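Local coordinates for cortical-lytic enzyme (Clostridium perfringens, PDB 5JIP), which probably cleaves the glycan strands of spore-cortex peptidoglycan during germination, as a muramidase of glycoside hydrolase family 25, at residues 13-18 with 217-222; 178-183 with 204-209. One frame throughout, in Å; residues are numbered along the deposited sequence.

Interaction 1: 13-18 with 217-222; sequences STFGPD and VDLNWG
Strand 217-221 runs antiparallel to strand 15-18 and, lying between it and strand 201-208, closes the TIM-like barrel of this family 25 enzyme.

Main-chain bonds set the register. Gly-222 N gives a short bond to Thr-14 O (2.8 Å), while Gly-16 and Asn-220 form a hydrogen-bonded pair in which Gly-16 N reaches Asn-220 O at 3.1 Å and the return bond is weak. Past the Thr-14 end a water joins Gly-222 O to Ser-13 OG, which also accepts from Asn-10 N; at the other end Asp-18 N donates to Asp-218 O and a second water links Asp-18 O with Asp-218 N.

Apolar contacts fill the face that carries Phe-15, Pro-17, Leu-219 and Trp-221. Phe-15 CD1 lies over one face of the indole, 3.8 Å from Trp-221 CZ3, with the ring planes 55° apart, and its far end, CZ, rests 3.8 Å from Leu-219 CD2. That methyl also meets Pro-17 CB, so one leucine methyl touches both rings. Trp-221 in turn stacks on Phe-204.

Polar side chains occupy the other face. Asn-220 ND2 spends both hydrogens on strand 15-18: one on Gly-16 O (3.1 Å), the other on the anti lone pair of Asp-18 OD1 (2.8 Å), nearly straight at 168°. Its OD1 accepts from Trp-176 NE1, which fixes the amide flip. Asp-18 holds CG in the crowded position between backbone N and carbonyl carbon (chi1 56°), and OD1 receives a second bond from Gln-203. Its OD2 sits 2.6 Å from Asp-218 OD2, the carboxylates crossing obliquely.

Two bonds on OD1 would stabilise negative charge there, whereas the oxygen pair at OD2 suggests a proton held between the two acids, and hence a raised pKa for one of them.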
loop_
_atom_site.group_PDB
_atom_site.type_symbol
_atom_site.label_atom_id
_atom_site.label_comp_id
_atom_site.label_asym_id
_atom_site.label_seq_id
_atom_site.Cartn_x
_atom_site.Cartn_y
_atom_site.Cartn_z
ATOM N N SER A 13 -3.089 21.945 -1.639
ATOM C CA SER A 13 -2.356 21.769 -0.393
ATOM C C SER A 13 -3.208 22.187 0.800
ATOM O O SER A 13 -3.811 23.265 0.804
ATOM C CB SER A 13 -1.061 22.582 -0.408
ATOM O OG SER A 13 -0.156 22.122 -1.406
ATOM N N THR A 14 -3.208 21.345 1.836
ATOM C CA THR A 14 -3.831 21.720 3.096
ATOM C C THR A 14 -2.964 22.745 3.827
ATOM O O THR A 14 -1.813 23.001 3.474
ATOM C CB THR A 14 -4.058 20.495 3.978
ATOM O OG1 THR A 14 -2.839 19.769 4.127
ATOM C CG2 THR A 14 -5.133 19.570 3.364
ATOM N N PHE A 15 -3.535 23.315 4.879
ATOM C CA PHE A 15 -2.953 24.481 5.521
ATOM C C PHE A 15 -3.340 24.516 6.989
ATOM O O PHE A 15 -4.487 24.240 7.342
ATOM C CB PHE A 15 -3.420 25.748 4.803
ATOM C CG PHE A 15 -3.156 27.015 5.565
ATOM C CD1 PHE A 15 -1.973 27.708 5.408
ATOM C CD2 PHE A 15 -4.106 27.515 6.422
ATOM C CE1 PHE A 15 -1.723 28.886 6.121
ATOM C CE2 PHE A 15 -3.880 28.689 7.127
ATOM C CZ PHE A 15 -2.694 29.383 6.968
ATOM N N GLY A 16 -2.397 24.907 7.836
ATOM C CA GLY A 16 -2.712 25.071 9.227
ATOM C C GLY A 16 -1.534 25.556 10.034
ATOM O O GLY A 16 -0.363 25.451 9.614
ATOM N N PRO A 17 -1.822 26.060 11.233
ATOM C CA PRO A 17 -0.770 26.574 12.102
ATOM C C PRO A 17 -0.192 25.494 13.001
ATOM O O PRO A 17 -0.783 24.434 13.208
ATOM C CB PRO A 17 -1.521 27.622 12.934
ATOM C CG PRO A 17 -2.875 26.967 13.129
ATOM C CD PRO A 17 -3.169 26.321 11.793
ATOM N N ASP A 18 0.977 25.794 13.563
ATOM C CA ASP A 18 1.383 25.092 14.772
ATOM C C ASP A 18 1.512 26.102 15.904
ATOM O O ASP A 18 1.855 27.275 15.687
ATOM C CB ASP A 18 2.676 24.271 14.588
ATOM C CG ASP A 18 3.846 25.100 14.096
ATOM O OD1 ASP A 18 3.970 25.270 12.866
ATOM O OD2 ASP A 18 4.641 25.564 14.941
ATOM N N VAL A 217 2.391 33.793 13.841
ATOM C CA VAL A 217 2.176 32.375 14.058
ATOM C C VAL A 217 2.920 31.569 12.989
ATOM O O VAL A 217 3.110 32.033 11.858
ATOM C CB VAL A 217 0.646 32.085 14.079
ATOM C CG1 VAL A 217 0.003 32.423 12.728
ATOM C CG2 VAL A 217 0.359 30.648 14.479
ATOM N N ASP A 218 3.376 30.380 13.377
ATOM C CA ASP A 218 3.941 29.409 12.436
ATOM C C ASP A 218 2.841 28.887 11.524
ATOM O O ASP A 218 1.804 28.426 12.002
ATOM C CB ASP A 218 4.564 28.211 13.160
ATOM C CG ASP A 218 5.756 28.544 14.031
ATOM O OD1 ASP A 218 6.332 29.650 13.927
ATOM O OD2 ASP A 218 6.145 27.647 14.823
ATOM N N LEU A 219 3.056 28.950 10.218
ATOM C CA LEU A 219 2.081 28.451 9.255
ATOM C C LEU A 219 2.713 27.408 8.338
ATOM O O LEU A 219 3.909 27.464 8.018
ATOM C CB LEU A 219 1.503 29.569 8.420
ATOM C CG LEU A 219 0.723 30.639 9.216
ATOM C CD1 LEU A 219 0.302 31.746 8.281
ATOM C CD2 LEU A 219 -0.473 30.015 9.965
ATOM N N ASN A 220 1.878 26.479 7.880
ATOM C CA ASN A 220 2.357 25.264 7.230
ATOM C C ASN A 220 1.473 24.883 6.060
ATOM O O ASN A 220 0.240 24.962 6.141
ATOM C CB ASN A 220 2.358 24.075 8.194
ATOM C CG ASN A 220 3.149 24.343 9.454
ATOM O OD1 ASN A 220 4.369 24.275 9.447
ATOM N ND2 ASN A 220 2.449 24.586 10.559
ATOM N N TRP A 221 2.114 24.430 4.991
ATOM C CA TRP A 221 1.444 23.686 3.941
ATOM C C TRP A 221 1.567 22.194 4.213
ATOM O O TRP A 221 2.622 21.704 4.638
ATOM C CB TRP A 221 2.037 23.995 2.559
ATOM C CG TRP A 221 1.992 25.435 2.169
ATOM C CD1 TRP A 221 3.060 26.252 1.976
ATOM C CD2 TRP A 221 0.816 26.237 1.941
ATOM N NE1 TRP A 221 2.640 27.508 1.624
ATOM C CE2 TRP A 221 1.266 27.537 1.608
ATOM C CE3 TRP A 221 -0.557 25.980 1.966
ATOM C CZ2 TRP A 221 0.392 28.572 1.300
ATOM C CZ3 TRP A 221 -1.444 27.024 1.683
ATOM C CH2 TRP A 221 -0.960 28.303 1.340
ATOM N N GLY A 222 0.487 21.476 3.935
ATOM C CA GLY A 222 0.448 20.047 4.104
ATOM C C GLY A 222 0.125 19.308 2.817
ATOM O O GLY A 222 0.076 19.884 1.721
HETATM O O HOH W 1 0.491 19.523 -0.927
HETATM O O HOH W 2 3.176 29.602 16.082
#

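Interaction 2: 178-183 with 204-209; sequences AMYTRI and FTDEGK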
loop_
_atom_site.group_PDB
_atom_site.type_symbol
_atom_site.label_atom_id
_atom_site.label_comp_id
_atom_site.label_asym_id
_atom_site.label_seq_id
_atom_site.Cartn_x
_atom_site.Cartn_y
_atom_site.Cartn_z
ATOM N N ALA A 178 11.035 22.993 7.614
ATOM C CA ALA A 178 10.921 24.435 7.773
ATOM C C ALA A 178 11.896 25.114 6.818
ATOM O O ALA A 178 13.091 24.817 6.838
ATOM C CB ALA A 178 11.224 24.836 9.209
ATOM N N MET A 179 11.377 26.012 5.983
ATOM C CA MET A 179 12.189 26.897 5.162
ATOM C C MET A 179 11.375 28.161 4.958
ATOM O O MET A 179 10.370 28.138 4.239
ATOM C CB MET A 179 12.544 26.284 3.818
ATOM C CG MET A 179 13.488 27.227 3.049
ATOM S SD MET A 179 13.451 26.834 1.351
ATOM C CE MET A 179 11.861 27.531 0.884
ATOM N N TYR A 180 11.833 29.253 5.560
ATOM C CA TYR A 180 11.077 30.500 5.616
ATOM C C TYR A 180 11.396 31.380 4.410
ATOM O O TYR A 180 12.556 31.742 4.185
ATOM C CB TYR A 180 11.395 31.228 6.928
ATOM C CG TYR A 180 11.050 30.439 8.174
ATOM C CD1 TYR A 180 10.179 29.354 8.126
ATOM C CD2 TYR A 180 11.580 30.792 9.396
ATOM C CE1 TYR A 180 9.864 28.646 9.283
ATOM C CE2 TYR A 180 11.286 30.125 10.518
ATOM C CZ TYR A 180 10.430 29.044 10.482
ATOM O OH TYR A 180 10.177 28.391 11.663
ATOM N N THR A 181 10.360 31.734 3.646
ATOM C CA THR A 181 10.551 32.605 2.493
ATOM C C THR A 181 10.926 34.041 2.892
ATOM O O THR A 181 11.447 34.787 2.054
ATOM C CB THR A 181 9.287 32.581 1.631
ATOM O OG1 THR A 181 8.148 32.923 2.419
ATOM C CG2 THR A 181 9.077 31.200 1.045
ATOM N N ARG A 182 10.710 34.432 4.148
ATOM C CA ARG A 182 11.115 35.759 4.620
ATOM C C ARG A 182 12.631 35.934 4.686
ATOM O O ARG A 182 13.107 37.071 4.816
ATOM C CB ARG A 182 10.505 36.056 6.010
ATOM C CG ARG A 182 11.124 35.298 7.188
ATOM C CD ARG A 182 10.714 35.867 8.546
ATOM N NE ARG A 182 11.143 35.021 9.665
ATOM C CZ ARG A 182 12.355 35.021 10.214
ATOM N NH1 ARG A 182 13.308 35.825 9.752
ATOM N NH2 ARG A 182 12.625 34.191 11.216
ATOM N N ILE A 183 13.400 34.851 4.608
ATOM C CA ILE A 183 14.855 34.922 4.638
ATOM C C ILE A 183 15.332 35.054 3.191
ATOM O O ILE A 183 15.132 34.116 2.403
ATOM C CB ILE A 183 15.458 33.699 5.333
ATOM C CG1 ILE A 183 14.992 33.668 6.801
ATOM C CG2 ILE A 183 16.988 33.743 5.289
ATOM C CD1 ILE A 183 15.227 32.375 7.473
ATOM N N PHE A 204 6.463 27.452 6.197
ATOM C CA PHE A 204 6.996 28.501 5.335
ATOM C C PHE A 204 7.141 29.843 6.040
ATOM O O PHE A 204 7.771 30.749 5.487
ATOM C CB PHE A 204 6.130 28.649 4.067
ATOM C CG PHE A 204 4.713 29.083 4.332
ATOM C CD1 PHE A 204 3.720 28.133 4.565
ATOM C CD2 PHE A 204 4.377 30.423 4.361
ATOM C CE1 PHE A 204 2.421 28.512 4.825
ATOM C CE2 PHE A 204 3.069 30.815 4.632
ATOM C CZ PHE A 204 2.096 29.857 4.874
ATOM N N THR A 205 6.612 29.997 7.254
ATOM C CA THR A 205 6.850 31.221 7.995
ATOM C C THR A 205 6.710 30.935 9.474
ATOM O O THR A 205 6.012 30.001 9.875
ATOM C CB THR A 205 5.873 32.326 7.584
ATOM O OG1 THR A 205 6.200 33.521 8.281
ATOM C CG2 THR A 205 4.462 31.933 7.913
ATOM N N ASP A 206 7.381 31.760 10.269
ATOM C CA ASP A 206 7.188 31.827 11.706
ATOM C C ASP A 206 6.488 33.112 12.123
ATOM O O ASP A 206 6.310 33.344 13.322
ATOM C CB ASP A 206 8.525 31.721 12.433
ATOM C CG ASP A 206 9.512 32.817 12.030
ATOM O OD1 ASP A 206 9.309 33.457 11.003
ATOM O OD2 ASP A 206 10.518 33.001 12.733
ATOM N N GLU A 207 6.070 33.928 11.163
ATOM C CA GLU A 207 5.557 35.268 11.418
ATOM C C GLU A 207 4.287 35.505 10.645
ATOM O O GLU A 207 4.011 36.618 10.188
ATOM C CB GLU A 207 6.583 36.327 11.037
ATOM C CG GLU A 207 7.819 36.279 11.826
ATOM C CD GLU A 207 8.742 37.432 11.510
ATOM O OE1 GLU A 207 8.763 37.895 10.347
ATOM O OE2 GLU A 207 9.422 37.878 12.450
ATOM N N GLY A 208 3.468 34.484 10.509
ATOM C CA GLY A 208 2.287 34.612 9.706
ATOM C C GLY A 208 1.166 35.324 10.437
ATOM O O GLY A 208 1.174 35.481 11.657
ATOM N N LYS A 209 0.189 35.760 9.658
ATOM C CA LYS A 209 -1.033 36.377 10.175
ATOM C C LYS A 209 -2.207 35.487 9.816
ATOM O O LYS A 209 -2.484 35.256 8.628
ATOM C CB LYS A 209 -1.217 37.781 9.599
ATOM C CG LYS A 209 -2.515 38.477 9.997
ATOM C CD LYS A 209 -2.613 39.835 9.280
ATOM C CE LYS A 209 -3.770 40.683 9.790
ATOM N NZ LYS A 209 -5.077 40.269 9.207
HETATM O O HOH W 3 8.625 33.313 5.952
#
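A type I turn, Tyr-180 to Ile-183, lies in the loop that follows barrel strand 175-178, and it packs against the corner where strand 201-208 bends at Asp-206 and Glu-207.

Tyr-180 spans the junction. Its CB lies 3.9 Å from Phe-204 O, and CG stands anti to the carbonyl carbon (chi1 -60°), which lays the ring along the opposing backbone. CD1 comes to 3.7 Å from Thr-205 N. One ring face then looks onto the peptide between Thr-205 and Asp-206, with Thr-205 C toward the rim and Asp-206 N over the centre. On the same side of the ring, Tyr-180 CE2 meets Asp-206 CG at 3.6 Å, and the hydroxyl at the tip bonds to Gln-203.

Thr-205 OG1 accepts from Glu-207 N, an ST turn at the corner. Water 3 accepts from Arg-182 N and donates to Phe-204 O.

Asp-206 is clamped by Arg-182, whose guanidinium lies nearly coplanar with the carboxylate, 15° apart. The grip is side-on and uses both syn lone pairs: NE donates to OD1 of Asp-206 at 2.8 Å, and NH2 to its OD2 at 2.9 Å.

How the interactions relate
Interactions 1 and 2 are joined through neighbouring strands 201-208 and 217-221, their centres 10 Å apart. Probable main-chain hydrogen bonds stitch them together, Leu-219 O to Phe-204 N at 3.1 Å and Val-217 O to Gly-208 N at 2.8 Å. Asp-218 OD1 also packs 3.2 Å from Asp-206 CA, so the acid pair of interaction 1 borders the corner held by the arginine clamp of interaction 2. A bound MES, probably from the crystallisation liquor, lies about 3 Å from the Asp-218 side chain and about 4 Å from that of Tyr-180, consistent with a shared pocket. The magnesium is separate, about 11 Å from the Thr-14 side chain.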